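Local atomic coordinates of PUM-HD domain-containing protein (Caenorhabditis elegans, PDB entry 7CGF), a protein that binds RNA through a curved array of Pumilio repeats and probably recognises elements in the 3' untranslated regions of messenger RNAs. Residues V175-Y186 with Q209-R220. The protein carries 2 engineered substitutions. Residues are numbered along the deposited sequence; the frame is centred on the assembly and turned at random.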
# COMPACT_ATOMS: atom_id res chain seq x y z
N VAL A 175 -7.54 13.69 0.95
CA VAL A 175 -8.45 13.37 2.05
C VAL A 175 -9.86 13.87 1.73
O VAL A 175 -10.84 13.15 1.92
CB VAL A 175 -7.91 13.97 3.36
CG1 VAL A 175 -8.89 13.76 4.50
CG2 VAL A 175 -6.55 13.34 3.72
N ASP A 176 -9.98 15.10 1.21
CA ASP A 176 -11.29 15.64 0.85
C ASP A 176 -11.93 14.88 -0.30
O ASP A 176 -13.16 14.93 -0.48
CB ASP A 176 -11.20 17.13 0.48
CG ASP A 176 -10.79 18.02 1.66
OD1 ASP A 176 -10.85 17.56 2.81
OD2 ASP A 176 -10.41 19.19 1.41
N THR A 177 -11.12 14.20 -1.13
CA THR A 177 -11.69 13.32 -2.14
C THR A 177 -12.24 12.05 -1.52
O THR A 177 -13.35 11.61 -1.87
CB THR A 177 -10.64 12.98 -3.20
OG1 THR A 177 -10.14 14.18 -3.77
CG2 THR A 177 -11.29 12.14 -4.34
N LEU A 178 -11.52 11.45 -0.56
CA LEU A 178 -12.08 10.35 0.22
C LEU A 178 -13.39 10.73 0.88
O LEU A 178 -14.27 9.88 1.04
CB LEU A 178 -11.09 9.89 1.30
CG LEU A 178 -9.85 9.18 0.75
CD1 LEU A 178 -8.90 8.82 1.89
CD2 LEU A 178 -10.29 7.92 0.03
N LEU A 179 -13.53 12.00 1.27
CA LEU A 179 -14.72 12.49 1.94
C LEU A 179 -15.68 13.22 0.99
O LEU A 179 -16.60 13.89 1.45
CB LEU A 179 -14.32 13.43 3.08
CG LEU A 179 -13.53 12.77 4.21
CD1 LEU A 179 -12.88 13.83 5.10
CD2 LEU A 179 -14.44 11.86 5.00
N GLU A 180 -15.52 13.06 -0.33
CA GLU A 180 -16.27 13.95 -1.22
C GLU A 180 -17.77 13.65 -1.21
O GLU A 180 -18.57 14.57 -1.36
CB GLU A 180 -15.69 13.89 -2.64
CG GLU A 180 -16.04 12.66 -3.43
CD GLU A 180 -15.26 12.54 -4.74
OE1 GLU A 180 -14.53 13.48 -5.10
OE2 GLU A 180 -15.37 11.50 -5.40
N SER A 181 -18.18 12.38 -1.01
CA SER A 181 -19.58 12.01 -0.89
C SER A 181 -19.73 10.96 0.19
O SER A 181 -18.74 10.42 0.69
CB SER A 181 -20.15 11.48 -2.21
OG SER A 181 -20.20 12.52 -3.16
N SER A 182 -20.99 10.65 0.52
CA SER A 182 -21.27 9.72 1.62
C SER A 182 -20.60 8.37 1.42
O SER A 182 -20.02 7.82 2.36
CB SER A 182 -22.77 9.54 1.79
OG SER A 182 -23.37 10.76 2.17
N ASN A 183 -20.64 7.84 0.20
CA ASN A 183 -20.22 6.46 -0.03
C ASN A 183 -18.78 6.33 -0.52
O ASN A 183 -18.35 5.21 -0.80
CB ASN A 183 -21.14 5.80 -1.05
CG ASN A 183 -21.06 6.46 -2.43
OD1 ASN A 183 -20.80 7.66 -2.55
ND2 ASN A 183 -21.30 5.67 -3.47
N THR A 184 -18.04 7.43 -0.63
CA THR A 184 -16.72 7.35 -1.27
C THR A 184 -15.76 6.47 -0.48
O THR A 184 -15.02 5.68 -1.07
CB THR A 184 -16.15 8.76 -1.43
OG1 THR A 184 -17.12 9.57 -2.10
CG2 THR A 184 -14.88 8.73 -2.31
N ILE A 185 -15.73 6.59 0.85
CA ILE A 185 -14.79 5.78 1.62
C ILE A 185 -15.15 4.31 1.52
O ILE A 185 -14.26 3.45 1.40
CB ILE A 185 -14.73 6.27 3.08
CG1 ILE A 185 -13.68 7.34 3.22
CG2 ILE A 185 -14.46 5.10 4.04
CD1 ILE A 185 -12.27 6.82 3.08
N TYR A 186 -16.44 3.98 1.50
CA TYR A 186 -16.83 2.60 1.29
C TYR A 186 -16.35 2.11 -0.08
O TYR A 186 -15.71 1.06 -0.19
CB TYR A 186 -18.35 2.43 1.41
CG TYR A 186 -18.76 1.03 1.04
CD1 TYR A 186 -18.66 -0.00 1.95
CD2 TYR A 186 -19.18 0.73 -0.26
CE1 TYR A 186 -19.00 -1.30 1.60
CE2 TYR A 186 -19.50 -0.56 -0.62
CZ TYR A 186 -19.41 -1.56 0.31
OH TYR A 186 -19.75 -2.84 -0.04
N GLN A 209 -6.91 14.81 9.96
CA GLN A 209 -7.29 14.32 8.66
C GLN A 209 -7.92 12.94 8.76
O GLN A 209 -8.93 12.66 8.12
CB GLN A 209 -6.08 14.29 7.73
CG GLN A 209 -5.60 15.66 7.28
CD GLN A 209 -4.31 15.60 6.47
OE1 GLN A 209 -3.39 14.86 6.83
NE2 GLN A 209 -4.24 16.39 5.41
N THR A 210 -7.35 12.07 9.59
CA THR A 210 -7.85 10.70 9.64
C THR A 210 -9.14 10.56 10.43
O THR A 210 -9.89 9.61 10.19
CB THR A 210 -6.81 9.74 10.23
OG1 THR A 210 -6.56 10.10 11.59
CG2 THR A 210 -5.50 9.81 9.44
N LYS A 211 -9.43 11.45 11.38
CA LYS A 211 -10.65 11.30 12.17
C LYS A 211 -11.91 11.19 11.32
O LYS A 211 -12.67 10.22 11.49
CB LYS A 211 -10.77 12.45 13.18
CG LYS A 211 -11.91 12.24 14.16
CD LYS A 211 -12.00 13.35 15.22
CE LYS A 211 -13.06 12.99 16.27
NZ LYS A 211 -13.20 14.01 17.35
N PRO A 212 -12.19 12.09 10.37
CA PRO A 212 -13.40 11.91 9.55
C PRO A 212 -13.31 10.71 8.61
O PRO A 212 -14.35 10.14 8.26
CB PRO A 212 -13.51 13.22 8.78
CG PRO A 212 -12.12 13.79 8.78
CD PRO A 212 -11.50 13.36 10.07
N VAL A 213 -12.12 10.34 8.16
CA VAL A 213 -11.98 9.14 7.33
C VAL A 213 -12.38 7.91 8.13
O VAL A 213 -13.19 7.07 7.68
CB VAL A 213 -10.54 9.02 6.79
CG1 VAL A 213 -10.30 7.66 6.13
CG2 VAL A 213 -10.24 10.16 5.82
N ILE A 214 -11.84 7.79 9.33
CA ILE A 214 -12.20 6.68 10.21
C ILE A 214 -13.68 6.72 10.54
O ILE A 214 -14.35 5.68 10.63
CB ILE A 214 -11.31 6.72 11.47
CG1 ILE A 214 -9.87 6.36 11.06
CG2 ILE A 214 -11.83 5.75 12.56
CD1 ILE A 214 -8.81 6.69 12.11
N GLY A 215 -14.24 7.93 10.69
CA GLY A 215 -15.66 8.02 11.00
C GLY A 215 -16.54 7.45 9.90
O GLY A 215 -17.56 6.81 10.18
N GLN A 216 -16.14 7.64 8.64
CA GLN A 216 -16.88 7.03 7.53
C GLN A 216 -16.76 5.52 7.56
O GLN A 216 -17.75 4.81 7.32
CB GLN A 216 -16.35 7.55 6.18
CG GLN A 216 -16.99 8.82 5.60
CD GLN A 216 -18.43 9.03 6.01
OE1 GLN A 216 -18.68 9.63 7.03
NE2 GLN A 216 -19.39 8.56 5.20
N ILE A 217 -15.56 5.00 7.82
CA ILE A 217 -15.39 3.55 7.91
C ILE A 217 -16.30 2.96 8.97
O ILE A 217 -16.94 1.92 8.76
CB ILE A 217 -13.91 3.21 8.16
CG1 ILE A 217 -13.04 3.64 6.97
CG2 ILE A 217 -13.75 1.71 8.43
CD1 ILE A 217 -11.56 3.75 7.26
N HIS A 218 -16.40 3.61 10.14
CA HIS A 218 -17.25 3.11 11.21
C HIS A 218 -18.71 2.99 10.77
O HIS A 218 -19.41 2.06 11.19
CB HIS A 218 -17.15 4.02 12.44
CG HIS A 218 -16.00 3.72 13.35
ND1 HIS A 218 -15.14 4.69 13.81
CD2 HIS A 218 -15.58 2.55 13.91
CE1 HIS A 218 -14.24 4.15 14.61
NE2 HIS A 218 -14.48 2.85 14.68
N LYS A 219 -19.19 3.91 9.93
CA LYS A 219 -20.60 3.90 9.55
C LYS A 219 -20.99 2.64 8.80
O LYS A 219 -22.14 2.18 8.92
CB LYS A 219 -20.94 5.14 8.71
CG LYS A 219 -20.80 6.46 9.51
CD LYS A 219 -21.02 7.67 8.60
CE LYS A 219 -20.76 8.99 9.35
NZ LYS A 219 -20.92 10.21 8.49
N ARG A 220 -20.07 2.05 8.04
CA ARG A 220 -20.33 0.79 7.33
C ARG A 220 -19.32 -0.27 7.74
O ARG A 220 -18.82 -1.04 6.92
CB ARG A 220 -20.34 1.03 5.83
CG ARG A 220 -21.51 1.93 5.46
CD ARG A 220 -21.59 2.20 3.98
NE ARG A 220 -21.94 1.00 3.25
CZ ARG A 220 -22.13 0.99 1.93
NH1 ARG A 220 -22.02 2.11 1.24
NH2 ARG A 220 -22.44 -0.13 1.32
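The guanidinium of R220 lies flat on one face of the Y186 ring, the two planes only 8° apart. CZ of R220 stands 3.5 Å from the centroid of the Y186 ring, a cation-pi stack in which NH1 sits over CG and NH2 near the centre of the ring. Y186 CG is anti to the backbone N (chi1 174°), which carries the ring out toward R220; the arginine chain runs extended to CD and then bends at chi3 (68°) to lay its head on that face. E223 takes NH2 in a salt bridge, so the guanidinium is held there and by the ring on one face. Q216 CB packs 3.7 Å from I185 CB, and the glutamine chain bends to bring its amide to the 181-184 beta turn, where NE2 donates to S182 O at 3.0 Å, in the carbonyl plane and on a lone pair but not straight. The other end of the amide, OE1, accepts from K219 NZ at 2.7 Å, which should hold the group against rotation. Inward, the two branches of I185 part: CG2 reaches I217 CG1 at 3.6 Å and CD1 meets V213 CG1 at 3.7 Å, crossing that valine at about a right angle. V213 turns its other methyl, CG2, to V175 CG1 and L178. L179 straddles P212, with CD1 against the ring at CG (3.8 Å) and CD2 near P212 O. Helix 207-219 thus closes over the connection between helices 172-178 and 184-189, probably joining successive helical layers of the Pumilio solenoid, the contact's nearest atom about 12 Å from the bound RNA. An aliphatic seam and a polar flank share the joining about equally: the amide pins the turn, and the cation-pi stack fastens the far end, where E223 probably steadies the guanidinium.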